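Local structure of arginase (Medicago truncatula, 6VST) at the interface of chains A and B and the interface of chains A and C. The protein catalyses the manganese-dependent hydrolysis of L-arginine to urea and L-ornithine, and also converts agmatine to putrescine and urea. Sequence-based numbering; all coordinates share one arbitrary frame. Chains: chain A/B/C, Arginase.

Contact 1: the interface of chains A and B. Residues chain A 190, 223-226; chain B 98, 100.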
# COMPACT_ATOMS: atom_id res chain seq x y z
N TYR A 190 -16.76 -23.45 18.98
CA TYR A 190 -16.80 -24.73 18.29
C TYR A 190 -16.30 -25.84 19.21
O TYR A 190 -15.20 -25.76 19.75
CB TYR A 190 -15.92 -24.69 17.05
CG TYR A 190 -16.42 -23.90 15.87
CD1 TYR A 190 -16.10 -22.55 15.72
CD2 TYR A 190 -17.17 -24.51 14.87
CE1 TYR A 190 -16.52 -21.83 14.61
CE2 TYR A 190 -17.60 -23.79 13.76
CZ TYR A 190 -17.27 -22.45 13.64
OH TYR A 190 -17.69 -21.74 12.54
N SER A 223 -20.81 -13.56 13.20
CA SER A 223 -20.44 -14.74 12.42
C SER A 223 -20.59 -15.95 13.34
O SER A 223 -19.73 -16.16 14.19
CB SER A 223 -19.02 -14.59 11.88
OG SER A 223 -18.62 -15.76 11.18
N ILE A 224 -21.65 -16.73 13.15
CA ILE A 224 -22.01 -17.82 14.07
C ILE A 224 -22.75 -18.91 13.29
O ILE A 224 -23.72 -18.63 12.58
CB ILE A 224 -22.87 -17.30 15.25
CG1 ILE A 224 -23.26 -18.46 16.17
CG2 ILE A 224 -24.10 -16.56 14.77
CD1 ILE A 224 -23.91 -18.03 17.47
N THR A 225 -22.27 -20.15 13.38
CA THR A 225 -22.94 -21.26 12.71
C THR A 225 -24.07 -21.81 13.58
O THR A 225 -24.15 -21.54 14.78
CB THR A 225 -21.94 -22.38 12.38
OG1 THR A 225 -21.36 -22.88 13.60
CG2 THR A 225 -20.83 -21.85 11.46
N ASN A 226 -24.94 -22.61 12.96
CA ASN A 226 -26.08 -23.14 13.71
C ASN A 226 -25.65 -24.19 14.74
O ASN A 226 -26.26 -24.29 15.81
CB ASN A 226 -27.13 -23.67 12.74
CG ASN A 226 -27.76 -22.54 11.88
OD1 ASN A 226 -27.91 -21.40 12.34
ND2 ASN A 226 -28.09 -22.85 10.63
N ASN B 98 -16.93 -18.30 7.51
CA ASN B 98 -17.70 -19.53 7.44
C ASN B 98 -18.88 -19.31 6.50
O ASN B 98 -19.12 -18.20 6.02
CB ASN B 98 -18.12 -20.05 8.83
CG ASN B 98 -19.16 -19.16 9.54
OD1 ASN B 98 -20.20 -18.83 8.99
ND2 ASN B 98 -18.88 -18.82 10.80
N THR B 100 -22.18 -19.63 6.86
CA THR B 100 -23.49 -19.31 7.40
C THR B 100 -23.73 -17.80 7.37
O THR B 100 -22.83 -17.01 7.70
CB THR B 100 -23.64 -19.84 8.83
OG1 THR B 100 -23.37 -21.25 8.84
CG2 THR B 100 -25.06 -19.61 9.35
O HOH W 1 -24.61 -23.28 10.21
O HOH W 2 -23.09 -15.97 10.59
O HOH W 3 -20.19 -16.07 8.72

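Contact 2: the interface of chains A and C. Residues chain A 35, 38-39, 120, 123; chain C 41-42, 45-46.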
# COMPACT_ATOMS: atom_id res chain seq x y z
N VAL A 35 14.75 -26.33 29.23
CA VAL A 35 14.42 -25.11 28.50
C VAL A 35 13.18 -24.45 29.09
O VAL A 35 13.16 -23.24 29.33
CB VAL A 35 14.24 -25.41 26.99
CG1 VAL A 35 13.69 -24.19 26.27
CG2 VAL A 35 15.56 -25.83 26.36
N ALA A 38 13.83 -22.83 32.48
CA ALA A 38 14.56 -21.58 32.30
C ALA A 38 13.64 -20.46 31.81
O ALA A 38 13.75 -19.32 32.27
CB ALA A 38 15.73 -21.77 31.33
N ALA A 39 12.74 -20.77 30.87
CA ALA A 39 11.78 -19.76 30.42
C ALA A 39 10.88 -19.31 31.56
O ALA A 39 10.62 -18.11 31.72
CB ALA A 39 10.95 -20.30 29.25
N PRO A 120 8.36 -17.28 25.83
CA PRO A 120 9.06 -17.56 24.55
C PRO A 120 8.48 -18.78 23.83
O PRO A 120 9.03 -19.88 23.81
CB PRO A 120 10.51 -17.75 25.00
CG PRO A 120 10.39 -18.27 26.38
CD PRO A 120 9.18 -17.63 27.01
N GLU A 123 10.74 -20.51 20.94
CA GLU A 123 11.85 -21.34 21.39
C GLU A 123 11.35 -22.63 22.03
O GLU A 123 11.96 -23.69 21.84
CB GLU A 123 12.76 -20.56 22.36
CG GLU A 123 13.55 -19.38 21.71
CD GLU A 123 12.69 -18.15 21.36
OE1 GLU A 123 11.56 -18.04 21.90
OE2 GLU A 123 13.13 -17.30 20.54
N THR C 41 20.85 -17.66 31.26
CA THR C 41 20.62 -19.08 31.50
C THR C 41 19.69 -19.66 30.44
O THR C 41 19.86 -20.81 30.02
CB THR C 41 20.06 -19.30 32.91
OG1 THR C 41 21.07 -19.01 33.89
CG2 THR C 41 19.61 -20.74 33.10
N PHE C 42 18.73 -18.87 29.95
CA PHE C 42 17.88 -19.36 28.86
C PHE C 42 18.70 -19.63 27.60
O PHE C 42 18.58 -20.69 26.98
CB PHE C 42 16.76 -18.36 28.56
CG PHE C 42 15.73 -18.91 27.63
CD1 PHE C 42 14.92 -19.97 28.01
CD2 PHE C 42 15.60 -18.39 26.36
CE1 PHE C 42 13.98 -20.49 27.15
CE2 PHE C 42 14.65 -18.90 25.48
CZ PHE C 42 13.84 -19.96 25.88
N GLU C 45 20.87 -22.80 28.09
CA GLU C 45 20.18 -24.08 27.97
C GLU C 45 19.78 -24.36 26.53
O GLU C 45 19.88 -25.50 26.07
CB GLU C 45 18.94 -24.12 28.89
CG GLU C 45 19.21 -23.98 30.39
CD GLU C 45 19.91 -25.17 31.01
OE1 GLU C 45 20.23 -26.13 30.28
OE2 GLU C 45 20.14 -25.14 32.25
N ARG C 46 19.35 -23.33 25.80
CA ARG C 46 19.03 -23.50 24.38
C ARG C 46 20.27 -23.91 23.59
O ARG C 46 20.23 -24.85 22.79
CB ARG C 46 18.42 -22.21 23.82
CG ARG C 46 16.98 -21.98 24.26
CD ARG C 46 16.01 -22.83 23.46
NE ARG C 46 15.99 -22.39 22.06
CZ ARG C 46 15.46 -23.10 21.06
NH1 ARG C 46 14.91 -24.27 21.30
NH2 ARG C 46 15.49 -22.61 19.83

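Contact 1: the interface of chains A and B
B:Asn98 meets A:Ser223 over a face of its carboxamide: OG of the serine hydroxyl stands 3.1 Å from ND2, near the nitrogen end. This is a close polar contact, but OG lies well out of the amide plane that holds the N-H bonds, so any hydrogen bond here would be strongly bent and is doubtful. About 50 Å² of B:Asn98 is hidden by chain A. Its CG sits between its own backbone N and carbonyl carbon (chi1 68°), which directs the amide across the interface. The amide's other end is fixed inside chain B, where OD1 accepts the backbone N-H of B:Thr100 at 3.0 Å, with the donor tilted 15° from the carbonyl plane. That bond supports the orientation of the amide and restrains its rotation.

The opposite face is covered by the methyl CG2 of A:Thr225, almost directly over CG of B:Asn98 at 3.7 Å. The amide is thus sandwiched between the serine hydroxyl and the threonine methyl. The phenol OH of A:Tyr190 approaches more loosely on the methyl side, its ring turned 70° from the amide, and little of its surface is hidden. A:Ser223, A:Tyr190 and B:Asn98 are all L-ornithine-binding residues, so this patch brings ligand-binding residues of two subunits together, consistent with the homohexamer.

B:Thr100 hides nearly as much surface as B:Asn98 and divides its branches. CG2, anti to the backbone N, touches the carbonyl O of A:Ile224, while OG1 passes beside the CG2 methyl of A:Thr225. Water extends the polar contact. Water 1 joins OG1 of B:Thr100 to the backbone N of A:Asn226, at the start of helix 226-235, and water 2 links the backbone N of A:Ile224 to the carbonyl O of B:Thr100. Water 3 binds OD1 of B:Asn98 and the B:Thr100 carbonyl O. It lies 2.9 Å from OG of A:Ser223.

Contact 2: the interface of chains A and C
C:Phe42 drives its ring against A:Val35, A:Ala38 and A:Ala39 of helix 26-57, and 76 Å² of its surface is hidden by chain A. This is part of a two-fold symmetric helix-to-helix interface of the homohexamer. Apolar contact dominates. With CG anti to the backbone N (chi1 -170°), the ring projects from helix 25-57 of chain C and meets helix 26-57 of chain A at its rim, where CB of A:Ala38 lies at the edge, in the ring plane. CE1 stands 3.7 Å from CB of A:Ala39. The far end of the ring enters between helix 26-57 and the segment holding A:Pro120 and A:Glu123, CZ lying 3.7 Å from CB of A:Glu123 and 3.9 Å from CG of A:Pro120.

The aliphatic part of C:Arg46 continues this surface. Its CG lies 4.0 Å above one face of the C:Phe42 ring, towards the rim, and its CD touches CG1 of A:Val35 at 3.9 Å.

Polar groups approach without a demonstrated bond. The backbone O of A:Val35 is a polar atom at the aromatic edge, in the ring plane. The guanidinium of C:Arg46 places one face over CB of A:Glu123, and the carboxylate plane is turned 89° from it. Replacing this arginine with an alanine would probably leave the C:Phe42 ring face and the A:Val35 methyl without their aliphatic cover, opening a gap beside A:Glu123. The opposite charges may attract at longer range, but OE2 of A:Glu123 and NH2 of C:Arg46 are 5.9 Å apart. NH1 of C:Arg46 comes within 3.1 Å of the backbone O of A:Glu123, but its hydrogens are not directed at that oxygen, so the approach is no hydrogen bond.

The C-alpha centres of contact 1 and contact 2 lie about 40 Å apart, and the two share no residue; chain A is their common member. Contact 1 uses loop residues and the start of helix 226-235, whereas contact 2 uses the long N-terminal helix 26-57 with the short helix 121-125. The symmetry differs too: the interface containing contact 1 is not an exact two-fold, while that containing contact 2 is. One subunit thus engages two neighbours through separate surfaces, consistent with the homohexamer, one bordering the ornithine site with water-mediated polar bonds and the other mostly apolar.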